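PDB 6T5K: Zn-dependent hydrolase, glyoxylase from Echinicola vietnamensis, which probably hydrolyses the amide bond of beta-lactam antibiotics, including carbapenems, as a zinc-dependent class B1 metallo-beta-lactamase. Local coordinates for residues C182-A186 and V219-N225; H42-L46 and V69-S74. All coordinates share one frame. Where two conformers were deposited one is given. Residue numbers count along the deposited sequence, not the author numbering.

How the interactions relate
The general principle here is that a metal site can be set at the ends of strands from two sheets. Interaction 1 joins the loop after strand 177-181 to the end of the neighbouring parallel strand 218-221 and the loop beyond it, and carries two zinc ligands, C182 and H223. Interaction 2 belongs to the eight-stranded sheet and holds the turn that follows strand 66-70. Their centres lie 12 Å apart, their nearest atoms about 5 Å, without touching. That turn comes close to the metals: the D71 side chain is about 5 Å from that of C182 and about 7 Å from a zinc ion, the S74 side chain about 4 Å from that of the zinc ligand D104.

Interaction 1 of 2, residues C182-A186 and V219-N225; sequences CLIKA and VIPGHGN. With ZN (zinc ion), chain H.
C182 (m) lays its sulfur obliquely beside the imidazole of H223 (m, chi2 -83°): SG is 4.2 Å from the ring centroid and 3.4 Å from NE2. Both ligate the same zinc, C182 SG at 2.1 Å and H223 NE2 at 2.2 Å, with water 3 at 2.1 Å and water 4 at 2.3 Å; D104 completes the Asp-Cys-His site characteristic of class B1 enzymes. C182 and L183 turn with helix-like angles, I184 to A186 are extended (phi/psi -110/130°, -94/147°, -61/153°), and V219 and I220 are in strand conformation; CA atoms match C182 with G222 (4.1 Å), I184 with P221 (5.0 Å) and A186 with G224 (5.5 Å). A CB on G222 would clash with C182 SG, and one on G224 (91/-170°) with A186 CB. A186 CB points toward the other segment, 3.6 Å from N225 O, 3.7 Å from H223 O and 4.2 Å from P221 CG. No direct hydrogen bond crosses; water 1 donates to I184 O (2.8 Å) and weakly accepts from H223 N (3.1 Å), while water 2 links A186 N (3.0 Å) to H223 O (2.9 Å). P221 CB packs 3.2 Å from I184 O, and I184 CG2 meets V219 CG1 at 3.8 Å. Segment 182-186 follows strand 177-181, while 219-225 runs off the adjacent, parallel strand 218-221; I184 lies against helices 201-212 and 230-239, and H223 packs on strand 54-63, its ND1 hydrogen-bonded to A55 O.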
# COMPACT_ATOMS: atom_id res chain seq x y z
N CYS A 182 -2.22 -1.53 5.82
CA CYS A 182 -2.80 -1.31 7.14
C CYS A 182 -2.49 -2.44 8.10
O CYS A 182 -2.83 -2.32 9.29
CB CYS A 182 -4.26 -1.03 7.06
SG CYS A 182 -4.57 0.35 5.95
N LEU A 183 -1.86 -3.51 7.61
CA LEU A 183 -1.35 -4.58 8.47
C LEU A 183 -0.19 -4.11 9.32
O LEU A 183 0.06 -4.70 10.38
CB LEU A 183 -0.87 -5.72 7.57
CG LEU A 183 -0.26 -6.99 8.13
CD1 LEU A 183 -1.25 -7.73 8.96
CD2 LEU A 183 0.24 -7.80 6.94
N ILE A 184 0.54 -3.09 8.87
CA ILE A 184 1.69 -2.57 9.60
C ILE A 184 1.35 -1.19 10.15
O ILE A 184 0.85 -0.33 9.41
CB ILE A 184 2.96 -2.52 8.74
CG1 ILE A 184 3.29 -3.93 8.19
CG2 ILE A 184 4.12 -1.90 9.54
CD1 ILE A 184 3.40 -5.00 9.25
N LYS A 185 1.60 -1.00 11.45
CA LYS A 185 1.39 0.27 12.13
C LYS A 185 2.65 1.12 12.16
O LYS A 185 3.77 0.61 12.21
CB LYS A 185 0.92 0.05 13.57
CG LYS A 185 -0.34 -0.76 13.66
CD LYS A 185 -1.47 -0.12 12.89
CE LYS A 185 -2.81 -0.81 13.20
NZ LYS A 185 -3.93 -0.20 12.50
N ALA A 186 2.45 2.43 12.11
CA ALA A 186 3.54 3.36 12.39
C ALA A 186 4.04 3.16 13.81
O ALA A 186 3.30 2.73 14.70
CB ALA A 186 3.06 4.80 12.22
N VAL A 219 10.04 0.69 5.77
CA VAL A 219 8.73 0.08 5.93
C VAL A 219 7.70 1.20 5.93
O VAL A 219 7.80 2.14 6.74
CB VAL A 219 8.66 -0.73 7.24
CG1 VAL A 219 7.26 -1.29 7.47
CG2 VAL A 219 9.66 -1.87 7.20
N ILE A 220 6.70 1.09 5.05
CA ILE A 220 5.66 2.09 4.87
C ILE A 220 4.36 1.52 5.42
O ILE A 220 3.86 0.51 4.89
CB ILE A 220 5.48 2.47 3.39
CG1 ILE A 220 6.76 2.99 2.76
CG2 ILE A 220 4.30 3.46 3.25
CD1 ILE A 220 6.72 2.88 1.25
N PRO A 221 3.81 2.08 6.49
CA PRO A 221 2.54 1.60 7.05
C PRO A 221 1.39 2.21 6.27
O PRO A 221 1.55 3.13 5.50
CB PRO A 221 2.57 2.17 8.48
CG PRO A 221 3.28 3.51 8.28
CD PRO A 221 4.32 3.27 7.23
N GLY A 222 0.20 1.67 6.52
CA GLY A 222 -0.99 2.17 5.85
C GLY A 222 -1.42 3.54 6.30
O GLY A 222 -2.10 4.24 5.55
N HIS A 223 -0.99 3.95 7.50
CA HIS A 223 -1.31 5.26 8.06
C HIS A 223 -0.11 5.70 8.87
O HIS A 223 0.52 4.87 9.53
CB HIS A 223 -2.56 5.16 8.95
CG HIS A 223 -3.75 4.56 8.26
ND1 HIS A 223 -4.59 5.29 7.45
CD2 HIS A 223 -4.20 3.29 8.22
CE1 HIS A 223 -5.52 4.49 6.94
NE2 HIS A 223 -5.32 3.27 7.42
N GLY A 224 0.21 6.99 8.84
CA GLY A 224 1.27 7.52 9.69
C GLY A 224 2.63 7.51 9.03
O GLY A 224 2.78 7.23 7.83
N ASN A 225 3.63 7.79 9.85
CA ASN A 225 5.00 7.92 9.37
C ASN A 225 5.60 6.57 8.98
O ASN A 225 5.44 5.57 9.69
CB ASN A 225 5.88 8.59 10.42
CG ASN A 225 5.54 10.06 10.63
OD1 ASN A 225 5.13 10.74 9.70
ND2 ASN A 225 5.70 10.54 11.85
ZN ZN H . -6.24 1.46 6.59
O HOH W 1 -1.10 1.64 9.55
O HOH W 2 -0.34 3.34 11.78
O HOH W 3 -8.15 0.62 6.19
O HOH W 4 -6.16 0.90 8.81

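Interaction 2 of 2, residues H42-L46 and V69-S74; sequences HVSFL and VFDTPS
Residues 42-46 form an extended strand, whereas 69-74 leaves strand 66-70 after F70: D71 takes a positive phi (72/142°), T72 and P73 are again extended, and S74 turns to helical angles (-65/-32°). End to end the segments run 13° apart, closest in register at S44 and P73 (CA atoms 5.8 Å apart). Their parent strands are parallel, with 54-63 between them in the eight-stranded sheet, so side chains and water, not backbone pairing, make the contact. H42 (p, chi2 86°) reaches across to the turn, where its NE2 makes two weak hydrogen bonds, to D71 O at 2.8 Å and F70 O at 3.3 Å; its CE1 lies 3.7 Å from P73 CD. This is the Asp-Thr-Pro turn of this metallo-beta-lactamase, leading into helix 76-88 within a beta-alpha-beta crossover to strand 92-98. T72 (p) donates from OG1 to P73 O (2.8 Å), and the same OG1 is hydrogen-bonded to G108 N; D71 OD1 is hydrogen-bonded to T99 OG1. S44 (p) sets OG 3.5 Å from P73 CB. Water 5 bridges the segments, 2.8 Å from S44 OG and accepting from S74 N at 3.0 Å. At the edge, L46 CD2 approaches S74 OG to 4.0 Å.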
# COMPACT_ATOMS: atom_id res chain seq x y z
N HIS A 42 2.48 7.95 -1.51
CA HIS A 42 1.39 8.88 -1.78
C HIS A 42 0.51 8.97 -0.55
O HIS A 42 0.15 7.95 0.05
CB HIS A 42 0.63 8.55 -3.07
CG HIS A 42 -0.15 7.27 -3.08
ND1 HIS A 42 -1.44 7.19 -2.59
CD2 HIS A 42 0.09 6.09 -3.69
CE1 HIS A 42 -1.94 6.00 -2.88
NE2 HIS A 42 -1.01 5.31 -3.52
N VAL A 43 0.15 10.19 -0.16
CA VAL A 43 -0.56 10.46 1.08
C VAL A 43 -1.82 11.23 0.75
O VAL A 43 -1.75 12.30 0.13
CB VAL A 43 0.30 11.24 2.08
CG1 VAL A 43 -0.45 11.39 3.40
CG2 VAL A 43 1.64 10.56 2.33
N SER A 44 -2.96 10.69 1.16
CA SER A 44 -4.26 11.34 1.04
C SER A 44 -4.93 11.33 2.41
O SER A 44 -4.48 10.66 3.34
CB SER A 44 -5.12 10.65 -0.01
OG SER A 44 -5.20 9.25 0.20
N PHE A 45 -5.99 12.11 2.58
CA PHE A 45 -6.49 12.39 3.91
C PHE A 45 -7.96 12.03 4.03
O PHE A 45 -8.75 12.29 3.12
CB PHE A 45 -6.23 13.86 4.27
CG PHE A 45 -4.79 14.23 4.20
CD1 PHE A 45 -4.23 14.68 3.02
CD2 PHE A 45 -3.97 14.08 5.30
CE1 PHE A 45 -2.88 15.00 2.95
CE2 PHE A 45 -2.63 14.41 5.24
CZ PHE A 45 -2.09 14.87 4.06
N LEU A 46 -8.30 11.42 5.17
CA LEU A 46 -9.62 10.87 5.42
C LEU A 46 -10.12 11.44 6.74
O LEU A 46 -9.47 11.25 7.78
CB LEU A 46 -9.52 9.35 5.51
CG LEU A 46 -10.81 8.53 5.50
CD1 LEU A 46 -11.68 8.97 4.33
CD2 LEU A 46 -10.48 7.04 5.44
N VAL A 69 1.48 1.11 -8.76
CA VAL A 69 0.89 1.77 -7.60
C VAL A 69 0.30 0.74 -6.65
O VAL A 69 -0.39 -0.19 -7.07
CB VAL A 69 -0.18 2.78 -8.06
CG1 VAL A 69 -0.85 3.43 -6.86
CG2 VAL A 69 0.41 3.81 -9.00
N PHE A 70 0.57 0.92 -5.36
CA PHE A 70 -0.03 0.14 -4.29
C PHE A 70 -0.99 1.05 -3.55
O PHE A 70 -0.57 2.06 -2.98
CB PHE A 70 1.03 -0.37 -3.32
CG PHE A 70 1.81 -1.53 -3.86
CD1 PHE A 70 2.81 -1.33 -4.79
CD2 PHE A 70 1.51 -2.85 -3.48
CE1 PHE A 70 3.49 -2.39 -5.31
CE2 PHE A 70 2.19 -3.89 -4.03
CZ PHE A 70 3.20 -3.65 -4.92
N ASP A 71 -2.26 0.66 -3.57
CA ASP A 71 -3.41 1.35 -3.00
C ASP A 71 -3.77 2.60 -3.79
O ASP A 71 -2.91 3.34 -4.29
CB ASP A 71 -3.22 1.71 -1.53
CG ASP A 71 -3.35 0.51 -0.60
OD1 ASP A 71 -3.50 -0.63 -1.08
OD2 ASP A 71 -3.28 0.74 0.63
N THR A 72 -5.05 2.82 -3.90
CA THR A 72 -5.53 4.10 -4.37
C THR A 72 -5.78 5.01 -3.18
O THR A 72 -6.02 4.53 -2.06
CB THR A 72 -6.85 3.96 -5.13
OG1 THR A 72 -7.91 3.55 -4.25
CG2 THR A 72 -6.74 2.93 -6.23
N PRO A 73 -5.72 6.32 -3.37
CA PRO A 73 -6.41 7.22 -2.43
C PRO A 73 -7.87 6.80 -2.26
O PRO A 73 -8.41 6.05 -3.07
CB PRO A 73 -6.28 8.59 -3.10
CG PRO A 73 -5.02 8.47 -3.97
CD PRO A 73 -5.08 7.04 -4.48
N SER A 74 -8.52 7.25 -1.19
CA SER A 74 -9.89 6.80 -0.92
C SER A 74 -10.87 7.26 -1.99
O SER A 74 -11.88 6.59 -2.26
CB SER A 74 -10.38 7.35 0.42
OG SER A 74 -9.73 6.70 1.50
O HOH W 5 -7.62 8.57 1.37